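Local coordinates for protein oligopeptide ABC transporter OppAIV (Borrelia burgdorferi B31, PDB 4GL8) that probably binds oligopeptides outside the inner membrane and hands them to an ABC transporter for uptake, as solute-binding proteins of its family do, at residues Y251-L255 with N256-D260; Q390-W393 with K394-N398; E406-S409 with T410-S414; E482-I486 with E487-P491; L503-N506 with D507-K510. One frame throughout, in Å; residues are numbered along the deposited sequence.

Contact 1. Residues Y251-L255 with N256-D260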
# COMPACT_ATOMS: atom_id res chain seq x y z
N TYR A 251 21.49 6.57 7.86
CA TYR A 251 21.60 7.86 8.52
C TYR A 251 23.04 8.40 8.47
O TYR A 251 23.24 9.61 8.29
CB TYR A 251 21.09 7.79 9.95
CG TYR A 251 21.10 9.11 10.66
CD1 TYR A 251 20.41 10.20 10.14
CD2 TYR A 251 21.79 9.27 11.86
CE1 TYR A 251 20.40 11.41 10.79
CE2 TYR A 251 21.78 10.48 12.53
CZ TYR A 251 21.08 11.55 11.99
OH TYR A 251 21.07 12.76 12.63
N ASN A 252 24.01 7.49 8.58
CA ASN A 252 25.43 7.87 8.53
C ASN A 252 25.82 8.32 7.13
O ASN A 252 26.58 9.25 6.96
CB ASN A 252 26.32 6.72 9.00
CG ASN A 252 26.30 6.53 10.52
OD1 ASN A 252 26.06 7.48 11.29
ND2 ASN A 252 26.59 5.31 10.96
N MET A 253 25.25 7.66 6.13
CA MET A 253 25.45 8.10 4.75
C MET A 253 24.86 9.48 4.48
O MET A 253 25.43 10.25 3.71
CB MET A 253 24.84 7.10 3.77
CG MET A 253 25.69 5.86 3.59
SD MET A 253 24.78 4.58 2.73
CE MET A 253 24.78 5.17 1.04
N TYR A 254 23.73 9.78 5.11
CA TYR A 254 23.06 11.05 4.93
C TYR A 254 23.85 12.19 5.62
O TYR A 254 23.98 13.28 5.07
CB TYR A 254 21.62 10.93 5.46
CG TYR A 254 20.85 12.23 5.37
CD1 TYR A 254 20.13 12.54 4.23
CD2 TYR A 254 20.87 13.15 6.40
CE1 TYR A 254 19.42 13.71 4.12
CE2 TYR A 254 20.17 14.35 6.30
CZ TYR A 254 19.46 14.64 5.15
OH TYR A 254 18.76 15.82 5.01
N LEU A 255 24.39 11.92 6.81
CA LEU A 255 25.22 12.87 7.55
C LEU A 255 26.56 13.12 6.88
O LEU A 255 27.15 14.16 7.11
CB LEU A 255 25.52 12.40 8.97
CG LEU A 255 24.43 12.52 10.03
CD1 LEU A 255 24.99 12.01 11.37
CD2 LEU A 255 23.95 13.95 10.18
N ASN A 256 27.03 12.17 6.07
CA ASN A 256 28.29 12.32 5.32
C ASN A 256 28.04 12.69 3.85
O ASN A 256 28.89 12.44 2.99
CB ASN A 256 29.10 11.01 5.41
CG ASN A 256 30.56 11.16 4.95
OD1 ASN A 256 31.27 12.11 5.29
ND2 ASN A 256 31.02 10.20 4.17
N ASP A 257 26.88 13.27 3.55
CA ASP A 257 26.58 13.84 2.23
C ASP A 257 26.53 12.78 1.12
O ASP A 257 26.85 13.10 -0.02
CB ASP A 257 27.63 14.94 1.89
CG ASP A 257 27.15 15.96 0.82
OD1 ASP A 257 25.92 16.12 0.59
OD2 ASP A 257 28.02 16.62 0.20
N GLU A 258 26.14 11.54 1.44
CA GLU A 258 26.06 10.47 0.42
C GLU A 258 24.61 10.06 0.09
O GLU A 258 24.35 9.14 -0.72
CB GLU A 258 26.77 9.20 0.88
CG GLU A 258 28.21 9.30 1.38
CD GLU A 258 28.62 8.01 2.12
OE1 GLU A 258 28.20 6.93 1.66
OE2 GLU A 258 29.32 8.05 3.16
N LEU A 259 23.65 10.69 0.77
CA LEU A 259 22.25 10.53 0.43
C LEU A 259 21.60 11.91 0.46
O LEU A 259 21.86 12.70 1.35
CB LEU A 259 21.54 9.58 1.40
CG LEU A 259 21.88 8.08 1.31
CD1 LEU A 259 21.22 7.33 2.44
CD2 LEU A 259 21.45 7.46 -0.00
N ASP A 260 20.75 12.17 -0.51
CA ASP A 260 19.96 13.39 -0.55
C ASP A 260 18.71 13.26 0.29
O ASP A 260 18.09 14.28 0.63
CB ASP A 260 19.61 13.71 -2.00
CG ASP A 260 20.84 13.91 -2.86
OD1 ASP A 260 21.44 14.97 -2.78
OD2 ASP A 260 21.25 12.97 -3.56
O HOH W 1 22.99 14.50 3.01
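The side chains of Met253 and Glu258 cross at about a right angle, with Glu258 OE1 lying 3.3 Å from Met253 CG. CG of Met253 stands opposite its own carbonyl carbon (chi1 -77°), and the later bend at chi3 brings CE back toward Leu259. That leucine meets the methionine from another side, its CD1 3.9 Å from Met253 CB. Tyr254 points away, yet its ring passes the backbone of the last two residues: Asp260 O lies at the ring edge, in plane, 3.8 Å from Tyr254 CE1. Its hydroxyl is taken by Asp279.

The backbone evidence is a Schellman motif closing helix 247-255. Glu258 N donates to Met253 O at 2.7 Å, and Asp257 N reaches Tyr254 O at 3.3 Å from above the carbonyl plane; Asp257, the C-prime residue, has positive phi (66°). One water donates to both Tyr254 O and Leu259 O. Within the turn, Asn256 ND2 donates to Glu258 OE2 at 2.9 Å and 172°, meeting the anti lone pair of that oxygen. The carbonyls of Met253 and Tyr254 thus find donors in the turn, and that of Tyr254 in water as well, while the amide of Asn256 probably steadies the carboxylate of Glu258 beside the methionine.

Contact 2. Residues Q390-W393 with K394-N398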
# COMPACT_ATOMS: atom_id res chain seq x y z
N GLN A 390 5.82 -7.59 22.48
CA GLN A 390 6.21 -8.80 23.19
C GLN A 390 6.14 -8.59 24.70
O GLN A 390 5.58 -9.42 25.42
CB GLN A 390 7.64 -9.20 22.81
CG GLN A 390 8.19 -10.36 23.62
CD GLN A 390 9.59 -10.76 23.17
OE1 GLN A 390 10.50 -9.94 23.14
NE2 GLN A 390 9.76 -12.04 22.86
N ASN A 391 6.72 -7.46 25.13
CA ASN A 391 6.73 -7.03 26.51
C ASN A 391 5.35 -6.70 27.09
O ASN A 391 5.12 -6.93 28.27
CB ASN A 391 7.65 -5.80 26.67
CG ASN A 391 7.71 -5.29 28.09
OD1 ASN A 391 6.86 -4.52 28.56
ND2 ASN A 391 8.72 -5.72 28.79
N GLN A 392 4.47 -6.14 26.28
CA GLN A 392 3.10 -5.90 26.73
C GLN A 392 2.39 -7.22 27.03
O GLN A 392 1.81 -7.39 28.09
CB GLN A 392 2.29 -5.09 25.70
CG GLN A 392 2.76 -3.65 25.54
CD GLN A 392 2.43 -2.79 26.74
OE1 GLN A 392 1.27 -2.54 27.02
NE2 GLN A 392 3.45 -2.38 27.48
N TRP A 393 2.44 -8.16 26.09
CA TRP A 393 1.88 -9.50 26.33
C TRP A 393 2.51 -10.26 27.53
O TRP A 393 1.80 -10.92 28.32
CB TRP A 393 1.92 -10.31 25.05
CG TRP A 393 0.98 -9.72 24.02
CD1 TRP A 393 -0.10 -8.93 24.26
CD2 TRP A 393 1.04 -9.90 22.62
NE1 TRP A 393 -0.73 -8.61 23.09
CE2 TRP A 393 -0.06 -9.20 22.06
CE3 TRP A 393 1.90 -10.61 21.76
CZ2 TRP A 393 -0.30 -9.16 20.71
CZ3 TRP A 393 1.65 -10.57 20.42
CH2 TRP A 393 0.55 -9.85 19.91
N LYS A 394 3.82 -10.13 27.71
CA LYS A 394 4.44 -10.77 28.85
C LYS A 394 3.97 -10.12 30.15
O LYS A 394 3.42 -10.79 31.02
CB LYS A 394 5.97 -10.73 28.74
CG LYS A 394 6.69 -11.33 29.95
CD LYS A 394 6.15 -12.73 30.30
CE LYS A 394 7.08 -13.50 31.24
NZ LYS A 394 6.61 -14.91 31.34
N LYS A 395 4.14 -8.81 30.26
CA LYS A 395 3.72 -8.06 31.45
C LYS A 395 2.22 -8.16 31.77
O LYS A 395 1.85 -8.38 32.90
CB LYS A 395 4.12 -6.59 31.30
CG LYS A 395 3.83 -5.75 32.53
CD LYS A 395 4.69 -4.48 32.59
CE LYS A 395 4.45 -3.52 31.42
NZ LYS A 395 3.12 -2.87 31.47
N ASN A 396 1.33 -7.99 30.79
CA ASN A 396 -0.11 -7.88 31.10
C ASN A 396 -0.88 -9.17 31.05
O ASN A 396 -1.93 -9.28 31.67
CB ASN A 396 -0.79 -6.88 30.17
CG ASN A 396 -0.23 -5.49 30.32
OD1 ASN A 396 0.08 -5.07 31.42
ND2 ASN A 396 -0.13 -4.76 29.22
N LEU A 397 -0.36 -10.14 30.31
CA LEU A 397 -1.05 -11.41 30.11
C LEU A 397 -0.23 -12.60 30.61
O LEU A 397 -0.77 -13.69 30.74
CB LEU A 397 -1.41 -11.55 28.62
CG LEU A 397 -2.48 -10.61 28.04
CD1 LEU A 397 -2.77 -10.97 26.59
CD2 LEU A 397 -3.77 -10.70 28.83
N ASN A 398 1.07 -12.38 30.91
CA ASN A 398 2.00 -13.47 31.23
C ASN A 398 2.05 -14.54 30.15
O ASN A 398 2.15 -15.72 30.44
CB ASN A 398 1.65 -14.11 32.59
CG ASN A 398 2.82 -14.92 33.14
OD1 ASN A 398 3.96 -14.62 32.84
ND2 ASN A 398 2.53 -15.95 33.92
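The indole of Trp393 and the methyl CD1 of Leu397, one helical turn on, meet obliquely: Leu397 CD1 lies 4.1 Å from Trp393 CD1, while the two side chains run side by side in the same direction. At the indole edge, NE1 donates a hydrogen bond to Leu309 O. The second pair of flat groups is the two amides of Gln392 and Asn396. These also lie side by side, but their planes stand 81° apart, and Gln392 OE1 is 3.4 Å from Asn396 ND2. Each has a firmer partner elsewhere: Gln392 OE1 accepts from Asp314 N, and Asn396 ND2 donates to Ala312 O. A bend at chi2 (-71°) brings the Gln392 amide forward along the helix toward Asn396.

On the exposed side, Asn391 and Lys395 are obliquely set, with Asn391 OD1 3.9 Å from Lys395 CE. Lys394 NZ donates to Asn398 OD1 at 3.1 Å, tying the helix to the residue of positive phi that follows it, and also hydrogen-bonds Asn400 OD1. Beneath the side chains runs the i to i+4 ladder, exemplified by Asn396 N to Gln392 O at 2.8 Å and Leu397 N to Trp393 O at 3.0 Å.

Helix 380-397 connects parallel strands 372-377 and 401-406 in a beta-alpha-beta unit. Trp393 packs on Val401 of the second strand, whereas Leu397 rests on Ala354 and Leu358 of helix 351-361.

Contact 3. Residues E406-S409 with T410-S414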
# COMPACT_ATOMS: atom_id res chain seq x y z
N GLU A 406 11.98 -11.26 8.82
CA GLU A 406 12.12 -11.73 7.45
C GLU A 406 12.46 -10.57 6.53
O GLU A 406 11.99 -9.45 6.71
CB GLU A 406 10.82 -12.42 6.99
CG GLU A 406 10.55 -13.77 7.65
CD GLU A 406 9.29 -14.46 7.14
OE1 GLU A 406 8.35 -13.82 6.62
OE2 GLU A 406 9.23 -15.70 7.27
N GLU A 407 13.29 -10.84 5.54
CA GLU A 407 13.58 -9.90 4.49
C GLU A 407 12.26 -9.60 3.75
O GLU A 407 11.39 -10.46 3.65
CB GLU A 407 14.63 -10.47 3.53
CG GLU A 407 15.25 -9.47 2.54
CD GLU A 407 14.43 -9.23 1.26
OE1 GLU A 407 13.69 -10.14 0.79
OE2 GLU A 407 14.53 -8.11 0.70
N TRP A 408 12.18 -8.39 3.21
CA TRP A 408 10.98 -7.82 2.66
C TRP A 408 10.21 -8.77 1.73
O TRP A 408 9.02 -8.95 1.93
CB TRP A 408 11.32 -6.51 1.94
CG TRP A 408 10.08 -5.68 1.43
CD1 TRP A 408 9.85 -5.28 0.15
CD2 TRP A 408 9.01 -5.13 2.21
NE1 TRP A 408 8.71 -4.54 0.08
CE2 TRP A 408 8.17 -4.43 1.33
CE3 TRP A 408 8.68 -5.19 3.58
CZ2 TRP A 408 7.00 -3.78 1.76
CZ3 TRP A 408 7.54 -4.57 4.00
CH2 TRP A 408 6.70 -3.85 3.08
N SER A 409 10.87 -9.39 0.76
CA SER A 409 10.20 -10.33 -0.16
C SER A 409 9.64 -11.53 0.54
O SER A 409 8.55 -11.98 0.20
CB SER A 409 11.14 -10.83 -1.27
OG SER A 409 11.33 -9.79 -2.23
N THR A 410 10.39 -12.09 1.46
CA THR A 410 9.92 -13.25 2.22
C THR A 410 8.76 -12.83 3.11
O THR A 410 7.81 -13.57 3.27
CB THR A 410 11.08 -13.84 3.06
OG1 THR A 410 12.13 -14.28 2.18
CG2 THR A 410 10.61 -15.06 3.95
N TYR A 411 8.85 -11.65 3.72
CA TYR A 411 7.77 -11.14 4.57
C TYR A 411 6.44 -11.00 3.83
O TYR A 411 5.40 -11.39 4.34
CB TYR A 411 8.18 -9.79 5.17
CG TYR A 411 7.02 -8.99 5.72
CD1 TYR A 411 6.53 -9.23 6.99
CD2 TYR A 411 6.45 -7.97 4.99
CE1 TYR A 411 5.49 -8.49 7.51
CE2 TYR A 411 5.40 -7.21 5.50
CZ TYR A 411 4.92 -7.48 6.75
OH TYR A 411 3.88 -6.72 7.25
N ILE A 412 6.50 -10.48 2.60
CA ILE A 412 5.32 -10.37 1.76
C ILE A 412 4.78 -11.74 1.40
O ILE A 412 3.56 -11.95 1.38
CB ILE A 412 5.62 -9.64 0.43
CG1 ILE A 412 5.96 -8.18 0.68
CG2 ILE A 412 4.44 -9.74 -0.55
CD1 ILE A 412 6.62 -7.55 -0.54
N ASN A 413 5.67 -12.66 1.05
CA ASN A 413 5.26 -14.03 0.75
C ASN A 413 4.58 -14.66 1.96
O ASN A 413 3.61 -15.36 1.81
CB ASN A 413 6.45 -14.88 0.33
CG ASN A 413 6.10 -16.33 0.18
OD1 ASN A 413 5.71 -16.75 -0.89
ND2 ASN A 413 6.18 -17.10 1.27
N SER A 414 5.06 -14.36 3.16
CA SER A 414 4.47 -14.92 4.37
C SER A 414 3.04 -14.40 4.60
O SER A 414 2.14 -15.16 4.94
CB SER A 414 5.34 -14.64 5.61
OG SER A 414 6.58 -15.32 5.55
O HOH W 2 14.27 -13.64 4.87
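The N-capped start of helix 408-417, entered directly from strand 401-406, forms this contact beside the bound peptide, on whose backbone Trp408 packs. Glu407 is the N-cap: its OE1 accepts from Ser409 N at 2.9 Å, approached from above the carboxylate plane. A bend at chi2 (-85°) turns the carboxylate back to that amide. The helical ladder then begins with Tyr411 N to Glu407 O at 2.8 Å, in the carbonyl plane, and Ile412 N to Trp408 O.

Two side chains of the next turn bear on Trp408. Ile412 CD1 sits over one face, 3.9 Å from the centroid of the five-membered ring and 19° off its normal, a CH-pi contact. The Tyr411 ring is nearly parallel to the indole's six-membered ring, but slid so far that they barely overlap; centroids are 5.5 Å apart, and the touch is between Tyr411 CD2 and Trp408 CZ3. Polar ends fix both aromatics: Trp408 NE1 donates to Asp50, and Tyr411 OH bonds Arg424 O.

Glu406 reaches along the start of the helix. Its extended chain crosses Thr410 at about a right angle, Thr410 CG2 coming 3.5 Å from Glu406 CD, and Lys375 forms a salt bridge to Glu406 OE2. The other oxygen reaches further along the helix: Ser414 OG donates to Glu406 OE1 at 2.6 Å, on the syn lone pair.

Contact 4. Residues E482-I486 with E487-P491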
# COMPACT_ATOMS: atom_id res chain seq x y z
N GLU A 482 -17.21 -1.99 9.80
CA GLU A 482 -16.02 -1.74 10.59
C GLU A 482 -16.22 -2.13 12.06
O GLU A 482 -15.29 -2.65 12.68
CB GLU A 482 -15.59 -0.27 10.53
CG GLU A 482 -14.21 -0.07 11.12
CD GLU A 482 -13.67 1.34 11.04
OE1 GLU A 482 -12.46 1.48 11.34
OE2 GLU A 482 -14.44 2.30 10.74
N ALA A 483 -17.40 -1.86 12.61
CA ALA A 483 -17.67 -2.20 14.01
C ALA A 483 -17.52 -3.69 14.25
O ALA A 483 -17.12 -4.08 15.32
CB ALA A 483 -19.06 -1.77 14.44
N ILE A 484 -17.86 -4.52 13.26
CA ILE A 484 -17.73 -5.97 13.40
C ILE A 484 -16.27 -6.37 13.57
O ILE A 484 -15.95 -7.16 14.45
CB ILE A 484 -18.34 -6.73 12.19
CG1 ILE A 484 -19.86 -6.59 12.15
CG2 ILE A 484 -17.97 -8.20 12.22
CD1 ILE A 484 -20.44 -7.06 10.84
N ILE A 485 -15.38 -5.86 12.73
CA ILE A 485 -13.95 -6.17 12.90
C ILE A 485 -13.27 -5.48 14.10
O ILE A 485 -12.46 -6.11 14.76
CB ILE A 485 -13.13 -5.98 11.61
CG1 ILE A 485 -13.12 -4.52 11.16
CG2 ILE A 485 -13.70 -6.92 10.54
CD1 ILE A 485 -12.49 -4.32 9.80
N ILE A 486 -13.60 -4.22 14.39
CA ILE A 486 -12.96 -3.52 15.53
C ILE A 486 -13.55 -3.72 16.93
O ILE A 486 -12.81 -3.55 17.89
CB ILE A 486 -12.70 -2.00 15.25
CG1 ILE A 486 -13.95 -1.15 15.36
CG2 ILE A 486 -12.07 -1.80 13.88
CD1 ILE A 486 -13.67 0.33 15.10
N GLU A 487 -14.85 -4.03 17.07
CA GLU A 487 -15.49 -4.28 18.40
C GLU A 487 -15.97 -5.70 18.67
O GLU A 487 -16.31 -6.00 19.80
CB GLU A 487 -16.76 -3.44 18.65
CG GLU A 487 -16.83 -2.05 18.05
CD GLU A 487 -18.08 -1.25 18.53
OE1 GLU A 487 -18.43 -0.26 17.86
OE2 GLU A 487 -18.71 -1.59 19.57
N ARG A 488 -16.08 -6.54 17.65
CA ARG A 488 -16.70 -7.86 17.83
C ARG A 488 -15.76 -9.00 17.49
O ARG A 488 -15.50 -9.82 18.34
CB ARG A 488 -17.99 -7.98 16.99
CG ARG A 488 -18.78 -9.25 17.28
CD ARG A 488 -20.19 -9.22 16.69
NE ARG A 488 -20.26 -9.77 15.33
CZ ARG A 488 -21.18 -9.44 14.41
NH1 ARG A 488 -21.13 -10.01 13.20
NH2 ARG A 488 -22.15 -8.54 14.67
N ASP A 489 -15.28 -9.09 16.25
CA ASP A 489 -14.50 -10.24 15.82
C ASP A 489 -12.99 -10.13 16.09
O ASP A 489 -12.35 -11.15 16.23
CB ASP A 489 -14.73 -10.57 14.34
CG ASP A 489 -16.10 -11.22 14.07
OD1 ASP A 489 -16.87 -11.44 15.03
OD2 ASP A 489 -16.39 -11.51 12.88
N PHE A 490 -12.45 -8.91 16.17
CA PHE A 490 -11.02 -8.72 16.36
C PHE A 490 -10.15 -9.64 15.48
O PHE A 490 -9.30 -10.38 16.01
CB PHE A 490 -10.65 -8.92 17.84
CG PHE A 490 -11.26 -7.90 18.78
CD1 PHE A 490 -10.54 -6.76 19.15
CD2 PHE A 490 -12.54 -8.06 19.25
CE1 PHE A 490 -11.09 -5.81 20.00
CE2 PHE A 490 -13.10 -7.11 20.10
CZ PHE A 490 -12.37 -5.97 20.47
N PRO A 491 -10.35 -9.63 14.16
CA PRO A 491 -9.44 -10.40 13.32
C PRO A 491 -7.99 -9.96 13.40
O PRO A 491 -7.07 -10.74 13.12
CB PRO A 491 -9.96 -10.15 11.88
CG PRO A 491 -10.71 -8.88 11.96
CD PRO A 491 -11.31 -8.85 13.36
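Ile484 O is gripped by two backbone amides in succession. Asp489 N, five residues on, gives the shorter and straighter bond, 2.7 Å with 173° at the hydrogen; Arg488 N, four residues on, lies 3.3 Å from the same oxygen and well above the carbonyl plane. One residue earlier, Glu487 N still donates to Ala483 O at 2.9 Å, so the widening is confined to the helix end. Phe490 N makes a further, weak bond to Ile485 O.

Among side chains, Ile484 lies alongside Arg488 and covers one face of its guanidinium, with Ile484 CG1 3.9 Å from Arg488 CZ. The bend at chi3 (91°) brings the guanidinium over the isoleucine. Ile484 CG2 also touches Asp489 OD2 at 3.7 Å, an oxygen that Tyr453 and Asn455 hydrogen-bond, while Arg488 NH1 forms a salt bridge with Glu457. On another side Pro491 crosses Ile485 at about a right angle, its CG 3.8 Å from Ile485 CB. The ring of Phe490 turns one face to Ile486 O, which lies 3.5 Å from Phe490 CE1 and accepts from Arg331.

The i+5 to i bond from Asp489 N to Ile484 O, with the weak one from Phe490 N following it, fits a wider pi-type turn. Here it closes helix 471-489, and Phe490, with positive phi (44°), leads the chain out of the helix toward strand 492-504.

Contact 5. Residues L503-N506 with D507-K510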
# COMPACT_ATOMS: atom_id res chain seq x y z
N LEU A 503 13.84 12.52 5.90
CA LEU A 503 14.94 13.48 5.82
C LEU A 503 15.12 13.80 4.36
O LEU A 503 15.15 12.91 3.52
CB LEU A 503 16.25 12.93 6.40
CG LEU A 503 16.24 12.65 7.91
CD1 LEU A 503 17.42 11.76 8.31
CD2 LEU A 503 16.27 13.94 8.71
N PHE A 504 15.28 15.09 4.05
CA PHE A 504 15.40 15.57 2.67
C PHE A 504 16.25 16.84 2.71
O PHE A 504 15.98 17.74 3.49
CB PHE A 504 14.00 15.83 2.12
CG PHE A 504 13.97 16.46 0.75
CD1 PHE A 504 14.10 15.69 -0.40
CD2 PHE A 504 13.71 17.81 0.61
CE1 PHE A 504 14.03 16.27 -1.66
CE2 PHE A 504 13.65 18.40 -0.65
CZ PHE A 504 13.81 17.63 -1.79
N ARG A 505 17.28 16.87 1.88
CA ARG A 505 18.25 17.95 1.82
C ARG A 505 17.65 19.18 1.12
O ARG A 505 17.93 19.44 -0.07
CB ARG A 505 19.53 17.46 1.12
CG ARG A 505 20.36 16.50 1.98
CD ARG A 505 21.04 17.20 3.16
NE ARG A 505 21.88 18.34 2.75
CZ ARG A 505 23.14 18.27 2.31
NH1 ARG A 505 23.80 17.11 2.22
NH2 ARG A 505 23.75 19.38 1.93
N ASN A 506 16.80 19.90 1.86
CA ASN A 506 16.11 21.07 1.32
C ASN A 506 17.03 22.29 1.11
O ASN A 506 16.60 23.26 0.50
CB ASN A 506 14.86 21.44 2.15
CG ASN A 506 15.16 21.61 3.64
OD1 ASN A 506 16.27 21.95 4.03
ND2 ASN A 506 14.16 21.36 4.48
N ASP A 507 18.27 22.23 1.59
CA ASP A 507 19.31 23.19 1.19
C ASP A 507 19.89 22.98 -0.23
O ASP A 507 20.54 23.87 -0.77
CB ASP A 507 20.46 23.13 2.19
CG ASP A 507 21.13 21.77 2.22
OD1 ASP A 507 20.39 20.75 2.27
OD2 ASP A 507 22.37 21.71 2.14
N LYS A 508 19.67 21.79 -0.81
CA LYS A 508 20.16 21.45 -2.15
C LYS A 508 19.02 21.35 -3.17
O LYS A 508 19.18 21.73 -4.33
CB LYS A 508 20.84 20.08 -2.14
CG LYS A 508 22.20 20.03 -1.48
CD LYS A 508 22.76 18.60 -1.50
CE LYS A 508 23.37 18.19 -2.85
NZ LYS A 508 23.79 16.76 -2.88
N TRP A 509 17.89 20.79 -2.74
CA TRP A 509 16.78 20.52 -3.62
C TRP A 509 15.47 21.20 -3.21
O TRP A 509 15.27 21.54 -2.04
CB TRP A 509 16.55 19.02 -3.66
CG TRP A 509 17.80 18.24 -3.90
CD1 TRP A 509 18.57 17.63 -2.97
CD2 TRP A 509 18.41 17.99 -5.15
NE1 TRP A 509 19.63 16.99 -3.56
CE2 TRP A 509 19.55 17.21 -4.91
CE3 TRP A 509 18.11 18.35 -6.46
CZ2 TRP A 509 20.38 16.76 -5.92
CZ3 TRP A 509 18.95 17.92 -7.48
CH2 TRP A 509 20.06 17.13 -7.21
N LYS A 510 14.61 21.39 -4.20
CA LYS A 510 13.22 21.72 -3.99
C LYS A 510 12.39 20.77 -4.85
O LYS A 510 12.96 19.96 -5.60
CB LYS A 510 12.93 23.17 -4.38
CG LYS A 510 13.20 23.52 -5.84
CD LYS A 510 12.80 24.96 -6.12
CE LYS A 510 13.26 25.42 -7.49
NZ LYS A 510 13.00 26.87 -7.70
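Charge pairing comes first: Arg505 grips Asp507 side-on with two nitrogens, one to each oxygen. NH2 of Arg505 donates to Asp507 OD2 at 2.7 Å and 175°, and NE of Arg505 to Asp507 OD1 at 2.9 Å. Both oxygens use their syn lone pairs, and the guanidinium and carboxylate planes are only 18° apart. Bends at chi2 and chi3 fold the arginine back over its own turn to reach that edge. The remaining NH1 forms a salt bridge with Asp257. Asp260 OD1 forms a salt bridge with Lys508 NZ and accepts a hydrogen bond from Trp509 NE1.

Backbone bonds close the turn. Arg505 O accepts from Lys508 N and from Trp509 N, each at 3.0 Å; the tryptophan amide approaches nearly end-on to the carbonyl, the lysine amide from above its plane. Arg505 itself is the centre of an inverse gamma turn.

Packing contacts follow the same loop. Lys508 CD lies over one face of the Arg505 guanidinium, 3.8 Å from its CZ. Phe504 CZ meets Trp509 CB at 3.6 Å, their side chains crossing at about a right angle between the end of strand 492-504 and strand 509-510.

With Asp507 bound in plane and Asp257 at NH1, the arginine's positive charge is probably well balanced; Asp260, paired with Lys508, would likewise ease the 5.1 Å approach of Lys508 NZ to Arg505 NH1.

Overall arrangement
Only contacts 1 and 5 touch, their centres 12 Å apart: Asp257 OD1 meets Arg505 NH1 in a salt bridge at 2.8 Å, and Asp260 OD1 lies 2.8 Å from Trp509 NE1, probably hydrogen-bonded. A helix end and a strand-to-strand turn far apart in sequence are thereby joined. Contact 3, the one nearest the chain's centre at 15 Å, is also the one that reaches the bound peptide. Its nearest atoms stay about 16 Å from contact 1 and about 13 Å from both contacts 2 and 4. Contact 4 lies across the chain's centre from contacts 1 and 5, with centres 44 and 43 Å away, and on the same side as contact 2, 22 Å between centres.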